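Local coordinates for protein threonine phosphate decarboxylase-like enzyme (Sulfurospirillum multivorans, PDB 6OUX) that catalyses the pyridoxal phosphate-dependent decarboxylation of L-serine O-phosphate to ethanolamine O-phosphate, the precursor of the linkage between nucleotide loop and corrin ring in norcobamides, at residues I45-L50 with A371-E376; N52-E57 with R299-K304. One frame throughout, in Å; residues are numbered along the deposited sequence.

Contact 1: residues I45-L50 with A371-E376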
ATOM      1  N   ILE A  45     -17.667 -21.566  -2.726  1.00 23.12           N
ATOM      2  CA  ILE A  45     -17.629 -20.587  -3.812  1.00 21.81           C
ATOM      3  C   ILE A  45     -17.787 -19.221  -3.177  1.00 21.63           C
ATOM      4  O   ILE A  45     -18.841 -18.935  -2.582  1.00 18.87           O
ATOM      5  CB  ILE A  45     -18.756 -20.830  -4.850  1.00 19.81           C
ATOM      6  CG1 ILE A  45     -18.579 -22.192  -5.507  1.00 18.99           C
ATOM      7  CG2 ILE A  45     -18.756 -19.719  -5.906  1.00 20.20           C
ATOM      8  CD1 ILE A  45     -19.789 -22.593  -6.325  1.00 20.12           C
ATOM      9  N   ASP A  46     -16.775 -18.373  -3.327  1.00 21.22           N
ATOM     10  CA  ASP A  46     -16.904 -17.006  -2.861  1.00 22.18           C
ATOM     11  C   ASP A  46     -17.265 -16.195  -4.077  1.00 20.20           C
ATOM     12  O   ASP A  46     -16.415 -15.928  -4.946  1.00 21.81           O
ATOM     13  CB  ASP A  46     -15.591 -16.515  -2.211  1.00 23.47           C
ATOM     14  CG  ASP A  46     -15.656 -15.060  -1.741  1.00 26.07           C
ATOM     15  OD1 ASP A  46     -16.663 -14.292  -1.958  1.00 22.78           O
ATOM     16  OD2 ASP A  46     -14.648 -14.680  -1.091  1.00 27.99           O
ATOM     17  N   ALA A  47     -18.513 -15.777  -4.166  1.00 17.19           N
ATOM     18  CA  ALA A  47     -18.891 -14.850  -5.260  1.00 18.01           C
ATOM     19  C   ALA A  47     -19.151 -13.399  -4.789  1.00 17.82           C
ATOM     20  O   ALA A  47     -19.949 -12.695  -5.381  1.00 18.69           O
ATOM     21  CB  ALA A  47     -20.078 -15.415  -6.028  1.00 18.80           C
ATOM     22  N   CYS A  48     -18.430 -12.945  -3.769  1.00 18.02           N
ATOM     23  CA  CYS A  48     -18.508 -11.580  -3.306  1.00 20.94           C
ATOM     24  C   CYS A  48     -17.477 -10.671  -3.921  1.00 24.97           C
ATOM     25  O   CYS A  48     -17.795  -9.561  -4.342  1.00 27.23           O
ATOM     26  CB  CYS A  48     -18.272 -11.501  -1.798  1.00 21.68           C
ATOM     27  SG  CYS A  48     -19.630 -12.064  -0.800  1.00 23.83           S
ATOM     28  N   TYR A  49     -16.223 -11.104  -3.930  1.00 24.62           N
ATOM     29  CA  TYR A  49     -15.177 -10.272  -4.497  1.00 26.27           C
ATOM     30  C   TYR A  49     -15.068 -10.407  -6.022  1.00 21.42           C
ATOM     31  O   TYR A  49     -15.357 -11.442  -6.631  1.00 20.78           O
ATOM     32  CB  TYR A  49     -13.804 -10.511  -3.837  1.00 32.22           C
ATOM     33  CG  TYR A  49     -13.222 -11.801  -4.269  1.00 36.71           C
ATOM     34  CD1 TYR A  49     -13.715 -12.998  -3.749  1.00 41.42           C
ATOM     35  CD2 TYR A  49     -12.212 -11.856  -5.226  1.00 37.62           C
ATOM     36  CE1 TYR A  49     -13.218 -14.218  -4.159  1.00 45.35           C
ATOM     37  CE2 TYR A  49     -11.723 -13.083  -5.662  1.00 43.46           C
ATOM     38  CZ  TYR A  49     -12.234 -14.262  -5.114  1.00 44.36           C
ATOM     39  OH  TYR A  49     -11.775 -15.509  -5.470  1.00 48.55           O
ATOM     40  N   LEU A  50     -14.625  -9.325  -6.618  1.00 20.37           N
ATOM     41  CA  LEU A  50     -14.665  -9.147  -8.054  1.00 20.92           C
ATOM     42  C   LEU A  50     -13.289  -9.482  -8.627  1.00 22.39           C
ATOM     43  O   LEU A  50     -12.258  -8.982  -8.179  1.00 26.97           O
ATOM     44  CB  LEU A  50     -15.107  -7.779  -8.374  1.00 17.39           C
ATOM     45  CG  LEU A  50     -16.342  -7.314  -7.602  1.00 17.57           C
ATOM     46  CD1 LEU A  50     -16.594  -5.878  -7.936  1.00 17.97           C
ATOM     47  CD2 LEU A  50     -17.581  -8.144  -7.909  1.00 17.89           C
ATOM     48  N   ALA A 371     -20.686 -12.054  -8.111  1.00 14.71           N
ATOM     49  CA  ALA A 371     -19.533 -11.962  -9.000  1.00 15.58           C
ATOM     50  C   ALA A 371     -19.511 -13.177  -9.921  1.00 15.59           C
ATOM     51  O   ALA A 371     -19.801 -14.299  -9.468  1.00 17.73           O
ATOM     52  CB  ALA A 371     -18.259 -11.943  -8.178  1.00 14.91           C
ATOM     53  N   GLY A 372     -19.150 -12.997 -11.172  1.00 14.94           N
ATOM     54  CA  GLY A 372     -19.145 -14.087 -12.134  1.00 15.22           C
ATOM     55  C   GLY A 372     -17.908 -14.895 -11.864  1.00 16.13           C
ATOM     56  O   GLY A 372     -16.838 -14.309 -11.610  1.00 14.33           O
ATOM     57  N   ARG A 373     -18.080 -16.221 -11.760  1.00 16.42           N
ATOM     58  CA  ARG A 373     -16.956 -17.140 -11.510  1.00 17.81           C
ATOM     59  C   ARG A 373     -16.593 -17.990 -12.761  1.00 15.97           C
ATOM     60  O   ARG A 373     -16.813 -17.559 -13.905  1.00 15.61           O
ATOM     61  CB  ARG A 373     -17.271 -18.020 -10.288  1.00 19.94           C
ATOM     62  CG  ARG A 373     -17.619 -17.269  -9.027  1.00 23.02           C
ATOM     63  CD  ARG A 373     -16.811 -16.021  -8.763  1.00 26.08           C
ATOM     64  NE  ARG A 373     -15.402 -16.297  -8.578  1.00 30.87           N
ATOM     65  CZ  ARG A 373     -14.440 -15.384  -8.716  1.00 37.22           C
ATOM     66  NH1 ARG A 373     -14.727 -14.084  -9.013  1.00 34.68           N
ATOM     67  NH2 ARG A 373     -13.177 -15.773  -8.548  1.00 35.13           N
ATOM     68  N   THR A 374     -16.056 -19.183 -12.551  1.00 16.26           N
ATOM     69  CA  THR A 374     -15.781 -20.072 -13.639  1.00 16.61           C
ATOM     70  C   THR A 374     -17.129 -20.666 -14.075  1.00 17.03           C
ATOM     71  O   THR A 374     -18.139 -20.598 -13.324  1.00 16.68           O
ATOM     72  CB  THR A 374     -14.841 -21.231 -13.193  1.00 18.58           C
ATOM     73  OG1 THR A 374     -15.479 -22.011 -12.174  1.00 17.47           O
ATOM     74  CG2 THR A 374     -13.498 -20.701 -12.642  1.00 17.64           C
ATOM     75  N   ARG A 375     -17.130 -21.344 -15.216  1.00 17.22           N
ATOM     76  CA  ARG A 375     -18.338 -21.989 -15.706  1.00 19.41           C
ATOM     77  C   ARG A 375     -18.914 -22.965 -14.704  1.00 20.20           C
ATOM     78  O   ARG A 375     -20.119 -22.976 -14.524  1.00 17.28           O
ATOM     79  CB  ARG A 375     -18.183 -22.635 -17.108  1.00 23.46           C
ATOM     80  CG  ARG A 375     -19.534 -23.095 -17.712  1.00 26.82           C
ATOM     81  CD  ARG A 375     -19.434 -23.936 -18.976  1.00 31.85           C
ATOM     82  NE  ARG A 375     -18.809 -23.166 -20.045  1.00 39.14           N
ATOM     83  CZ  ARG A 375     -17.663 -23.482 -20.664  1.00 41.56           C
ATOM     84  NH1 ARG A 375     -16.989 -24.606 -20.373  1.00 48.39           N
ATOM     85  NH2 ARG A 375     -17.182 -22.660 -21.582  1.00 37.81           N
ATOM     86  N   GLU A 376     -18.059 -23.787 -14.073  1.00 22.27           N
ATOM     87  CA  GLU A 376     -18.524 -24.788 -13.112  1.00 24.68           C
ATOM     88  C   GLU A 376     -19.165 -24.128 -11.888  1.00 20.53           C
ATOM     89  O   GLU A 376     -20.228 -24.521 -11.431  1.00 17.97           O
ATOM     90  CB  GLU A 376     -17.360 -25.688 -12.656  1.00 31.13           C
ATOM     91  CG  GLU A 376     -17.518 -27.136 -13.121  1.00 38.27           C
ATOM     92  CD  GLU A 376     -16.172 -27.834 -13.278  1.00 48.46           C
ATOM     93  OE1 GLU A 376     -15.868 -28.745 -12.457  1.00 53.37           O
ATOM     94  OE2 GLU A 376     -15.427 -27.456 -14.232  1.00 50.47           O
TER
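Ala47 O is the best-held polar atom between the two segments, gripped by one nearly straight hydrogen bond across the contact, from Ala371 N (2.9 Å, 168° at the hydrogen). The N-H comes from above the carbonyl plane, 27° out of it. Beside the bond the Ala371 methyl points toward 45-50: CB lies 3.3 Å from Tyr49 O and 3.9 Å from Leu50 CD2. Strand 45-46 is an outermost strand, within this chain, of the mixed sheet in the smaller domain of this fold type I pyridoxal phosphate enzyme, and the bond ties Ala47 to the end of strand 367-371. Arg373 buries the most surface of any residue here. Its CG, anti to the carbonyl carbon, lies 4.1 Å from Ile45 CG2; bends at chi2 and chi3 then bring the guanidinium to Asp46 O, which lies over one face, 3.8 Å from Arg373 NE. The Tyr49 ring is turned 48° from the guanidinium plane; its OH comes within 3.4 Å of Arg373 NH2, at an angle too poor for a hydrogen bond. Asp46 OD1 closes an Asx turn, accepting from Cys48 N with its anti lone pair (2.9 Å), while OD2 bonds His27. Cys48 O in turn holds Arg369, a residue that probably binds O-phospho-L-serine, and Leu50 packs close to that arginine's side chain.

Contact 2: residues N52-E57 with R299-K304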
ATOM      1  N   ASN A  52     -11.418 -11.890 -12.233  1.00 16.49           N
ATOM      2  CA  ASN A  52     -11.611 -12.742 -13.371  1.00 14.29           C
ATOM      3  C   ASN A  52     -10.770 -14.008 -13.023  1.00 13.60           C
ATOM      4  O   ASN A  52      -9.555 -13.957 -13.062  1.00 13.51           O
ATOM      5  CB  ASN A  52     -11.151 -12.039 -14.680  1.00 12.58           C
ATOM      6  CG  ASN A  52     -11.118 -12.992 -15.897  1.00 12.42           C
ATOM      7  OD1 ASN A  52     -11.306 -14.228 -15.779  1.00 11.50           O
ATOM      8  ND2 ASN A  52     -10.833 -12.456 -17.028  1.00 11.20           N
ATOM      9  N   PRO A  53     -11.420 -15.117 -12.700  1.00 13.38           N
ATOM     10  CA  PRO A  53     -10.671 -16.292 -12.291  1.00 14.10           C
ATOM     11  C   PRO A  53      -9.795 -16.872 -13.414  1.00 13.84           C
ATOM     12  O   PRO A  53      -8.713 -17.434 -13.119  1.00 14.83           O
ATOM     13  CB  PRO A  53     -11.743 -17.265 -11.772  1.00 14.35           C
ATOM     14  CG  PRO A  53     -13.041 -16.776 -12.342  1.00 14.93           C
ATOM     15  CD  PRO A  53     -12.889 -15.328 -12.672  1.00 14.24           C
ATOM     16  N   TYR A  54     -10.154 -16.643 -14.663  1.00 12.03           N
ATOM     17  CA  TYR A  54      -9.277 -17.035 -15.777  1.00 13.64           C
ATOM     18  C   TYR A  54      -7.998 -16.186 -15.894  1.00 13.59           C
ATOM     19  O   TYR A  54      -6.914 -16.686 -16.184  1.00 13.88           O
ATOM     20  CB  TYR A  54     -10.049 -17.057 -17.092  1.00 14.83           C
ATOM     21  CG  TYR A  54     -11.301 -17.927 -17.077  1.00 16.41           C
ATOM     22  CD1 TYR A  54     -11.230 -19.315 -17.185  1.00 17.69           C
ATOM     23  CD2 TYR A  54     -12.544 -17.364 -16.965  1.00 17.07           C
ATOM     24  CE1 TYR A  54     -12.379 -20.108 -17.193  1.00 18.37           C
ATOM     25  CE2 TYR A  54     -13.705 -18.130 -17.002  1.00 18.77           C
ATOM     26  CZ  TYR A  54     -13.640 -19.511 -17.093  1.00 18.49           C
ATOM     27  OH  TYR A  54     -14.838 -20.263 -17.123  1.00 18.41           O
ATOM     28  N   ALA A  55      -8.075 -14.893 -15.602  1.00 12.42           N
ATOM     29  CA  ALA A  55      -6.843 -14.125 -15.566  1.00 12.08           C
ATOM     30  C   ALA A  55      -6.030 -14.431 -14.317  1.00 12.32           C
ATOM     31  O   ALA A  55      -4.828 -14.327 -14.337  1.00 11.23           O
ATOM     32  CB  ALA A  55      -7.141 -12.648 -15.598  1.00 13.09           C
ATOM     33  N   SER A  56      -6.719 -14.636 -13.212  1.00 13.20           N
ATOM     34  CA  SER A  56      -6.056 -14.898 -11.968  1.00 16.00           C
ATOM     35  C   SER A  56      -5.166 -16.191 -12.097  1.00 14.95           C
ATOM     36  O   SER A  56      -3.998 -16.160 -11.769  1.00 13.98           O
ATOM     37  CB  SER A  56      -7.162 -15.013 -10.913  1.00 17.30           C
ATOM     38  OG  SER A  56      -6.565 -15.433  -9.747  1.00 21.02           O
ATOM     39  N   GLU A  57      -5.718 -17.258 -12.678  1.00 15.55           N
ATOM     40  CA  GLU A  57      -5.012 -18.535 -12.931  1.00 18.07           C
ATOM     41  C   GLU A  57      -3.844 -18.283 -13.854  1.00 15.73           C
ATOM     42  O   GLU A  57      -2.767 -18.767 -13.579  1.00 15.07           O
ATOM     43  CB  GLU A  57      -5.914 -19.643 -13.556  1.00 22.34           C
ATOM     44  CG  GLU A  57      -7.126 -20.023 -12.720  1.00 29.24           C
ATOM     45  CD  GLU A  57      -7.768 -21.372 -13.024  1.00 39.90           C
ATOM     46  OE1 GLU A  57      -7.413 -22.038 -14.035  1.00 50.85           O
ATOM     47  OE2 GLU A  57      -8.672 -21.763 -12.242  1.00 53.56           O
ATOM     48  N   ARG A 299      -9.608 -12.652 -20.933  1.00 10.30           N
ATOM     49  CA  ARG A 299     -10.593 -11.574 -20.809  1.00 11.14           C
ATOM     50  C   ARG A 299     -11.811 -11.925 -21.673  1.00 11.14           C
ATOM     51  O   ARG A 299     -12.902 -11.946 -21.174  1.00 10.57           O
ATOM     52  CB  ARG A 299      -9.943 -10.290 -21.272  1.00 11.82           C
ATOM     53  CG  ARG A 299     -10.793  -9.029 -21.075  1.00 11.92           C
ATOM     54  CD  ARG A 299     -10.212  -7.759 -21.644  1.00 12.90           C
ATOM     55  NE  ARG A 299     -10.153  -7.849 -23.103  1.00 14.34           N
ATOM     56  CZ  ARG A 299     -11.177  -7.667 -23.954  1.00 16.05           C
ATOM     57  NH1 ARG A 299     -12.392  -7.279 -23.537  1.00 14.37           N
ATOM     58  NH2 ARG A 299     -10.958  -7.809 -25.258  1.00 17.71           N
ATOM     59  N   LYS A 300     -11.583 -12.306 -22.927  1.00 11.07           N
ATOM     60  CA  LYS A 300     -12.657 -12.713 -23.812  1.00 12.35           C
ATOM     61  C   LYS A 300     -13.378 -13.973 -23.383  1.00 11.42           C
ATOM     62  O   LYS A 300     -14.592 -14.030 -23.475  1.00 11.49           O
ATOM     63  CB  LYS A 300     -12.219 -12.872 -25.267  1.00 13.53           C
ATOM     64  CG  LYS A 300     -11.792 -11.591 -25.920  1.00 15.91           C
ATOM     65  CD  LYS A 300     -11.736 -11.716 -27.448  1.00 18.62           C
ATOM     66  CE  LYS A 300     -10.356 -11.921 -27.985  1.00 22.66           C
ATOM     67  NZ  LYS A 300      -9.846 -10.802 -28.829  1.00 22.01           N
ATOM     68  N   GLN A 301     -12.632 -14.939 -22.848  1.00 10.36           N
ATOM     69  CA  GLN A 301     -13.215 -16.132 -22.287  1.00 11.24           C
ATOM     70  C   GLN A 301     -14.132 -15.812 -21.137  1.00 10.90           C
ATOM     71  O   GLN A 301     -15.249 -16.375 -21.029  1.00 10.11           O
ATOM     72  CB  GLN A 301     -12.069 -17.053 -21.842  1.00 11.17           C
ATOM     73  CG  GLN A 301     -12.408 -18.316 -21.103  1.00 12.93           C
ATOM     74  CD  GLN A 301     -11.151 -19.086 -20.721  1.00 14.01           C
ATOM     75  OE1 GLN A 301     -10.076 -18.493 -20.478  1.00 16.37           O
ATOM     76  NE2 GLN A 301     -11.275 -20.375 -20.627  1.00 15.42           N
ATOM     77  N   TYR A 302     -13.666 -14.941 -20.241  1.00 11.35           N
ATOM     78  CA  TYR A 302     -14.479 -14.493 -19.125  1.00 12.10           C
ATOM     79  C   TYR A 302     -15.754 -13.714 -19.562  1.00 11.66           C
ATOM     80  O   TYR A 302     -16.829 -13.935 -19.002  1.00 10.97           O
ATOM     81  CB  TYR A 302     -13.672 -13.659 -18.137  1.00 12.27           C
ATOM     82  CG  TYR A 302     -14.446 -13.364 -16.872  1.00 14.03           C
ATOM     83  CD1 TYR A 302     -14.756 -14.317 -15.951  1.00 15.26           C
ATOM     84  CD2 TYR A 302     -14.921 -12.098 -16.643  1.00 19.01           C
ATOM     85  CE1 TYR A 302     -15.493 -14.023 -14.803  1.00 15.28           C
ATOM     86  CE2 TYR A 302     -15.656 -11.793 -15.507  1.00 18.98           C
ATOM     87  CZ  TYR A 302     -15.898 -12.747 -14.572  1.00 17.98           C
ATOM     88  OH  TYR A 302     -16.639 -12.364 -13.479  1.00 19.10           O
ATOM     89  N   ILE A 303     -15.649 -12.810 -20.513  1.00 11.28           N
ATOM     90  CA  ILE A 303     -16.853 -12.148 -21.007  1.00 11.35           C
ATOM     91  C   ILE A 303     -17.848 -13.174 -21.589  1.00 12.82           C
ATOM     92  O   ILE A 303     -19.098 -13.074 -21.341  1.00 12.11           O
ATOM     93  CB  ILE A 303     -16.506 -11.125 -22.081  1.00 11.31           C
ATOM     94  CG1 ILE A 303     -15.743  -9.964 -21.476  1.00 11.35           C
ATOM     95  CG2 ILE A 303     -17.712 -10.651 -22.888  1.00 10.96           C
ATOM     96  CD1 ILE A 303     -15.157  -9.041 -22.519  1.00 11.76           C
ATOM     97  N   LYS A 304     -17.339 -14.170 -22.314  1.00 12.87           N
ATOM     98  CA  LYS A 304     -18.231 -15.188 -22.899  1.00 14.05           C
ATOM     99  C   LYS A 304     -18.911 -15.970 -21.805  1.00 13.55           C
ATOM    100  O   LYS A 304     -20.118 -16.210 -21.871  1.00 11.42           O
ATOM    101  CB  LYS A 304     -17.544 -16.098 -23.915  1.00 15.55           C
ATOM    102  CG  LYS A 304     -17.199 -15.367 -25.211  1.00 17.47           C
ATOM    103  CD  LYS A 304     -16.427 -16.259 -26.193  1.00 18.64           C
ATOM    104  CE  LYS A 304     -15.772 -15.364 -27.253  1.00 22.19           C
ATOM    105  NZ  LYS A 304     -14.734 -16.069 -28.033  1.00 25.24           N
TER
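Capping comes first: Asn52, CG anti to its backbone N, is the N-cap of helix 53-68, and its OD1 takes two weak bonds, from Tyr54 N (2.9 Å) and Ala55 N (3.3 Å). The other end of the amide, ND2, donates to Ala298 O, so both amide atoms are used and the flip of the group is fixed. Stacking follows. The Asn52 amide lies over one face of Tyr302, planes 29° apart, near the root of the ring; its CB adds a CH-pi contact, 4.3 Å from the ring centroid. Gln301, extended beyond CG, does the same to Tyr54: CG sits over the ring, 4.0 Å from the centroid, and the amide stacks at 19° with CD 3.5 Å from Tyr54 CD1. Apolar contacts join the two rings and the proline: Tyr54 CD2 meets Tyr302 CD1 edge to edge at 3.9 Å, and Pro53 CD reaches Tyr302 CE1 at 3.6 Å. Replacing Tyr54, an alanine here would probably cost Gln301 its aromatic partner and Tyr302 its edge neighbour, and would lose the hydroxyl bonded to Arg375 N. The short segments run nearly antiparallel (152°), their axes 9.0 Å apart. Tyr302 also meets the Phe214 ring, and its OH bonds Gly372 O, so helix 289-314 packs on helix 53-68 and, through Tyr302, also holds the link between strand 367-371 and helix 375-388, which Tyr54 OH reaches from helix 53-68.

In the fold
Contact 1 is buried; one main-chain hydrogen bond joins its segments, and the Arg373 side chain and Ala371 methyl provide much of the burial. Contact 2 is only partly buried, with Gln301 exposed at its margin, and joins two helices through side-chain stacking and aromatic edges. Their centres lie 11 Å apart, and along the chain contact 2 is nested inside the loop closed by contact 1; strand 45-46 runs on into helix 53-68 over a short connection. Both meet at 371-376, where two tyrosine hydroxyls of contact 2 engage backbone atoms and Pro53 CG packs 3.8 Å from Arg373 C. The same turn thus faces 45-50 as well as the helix pair.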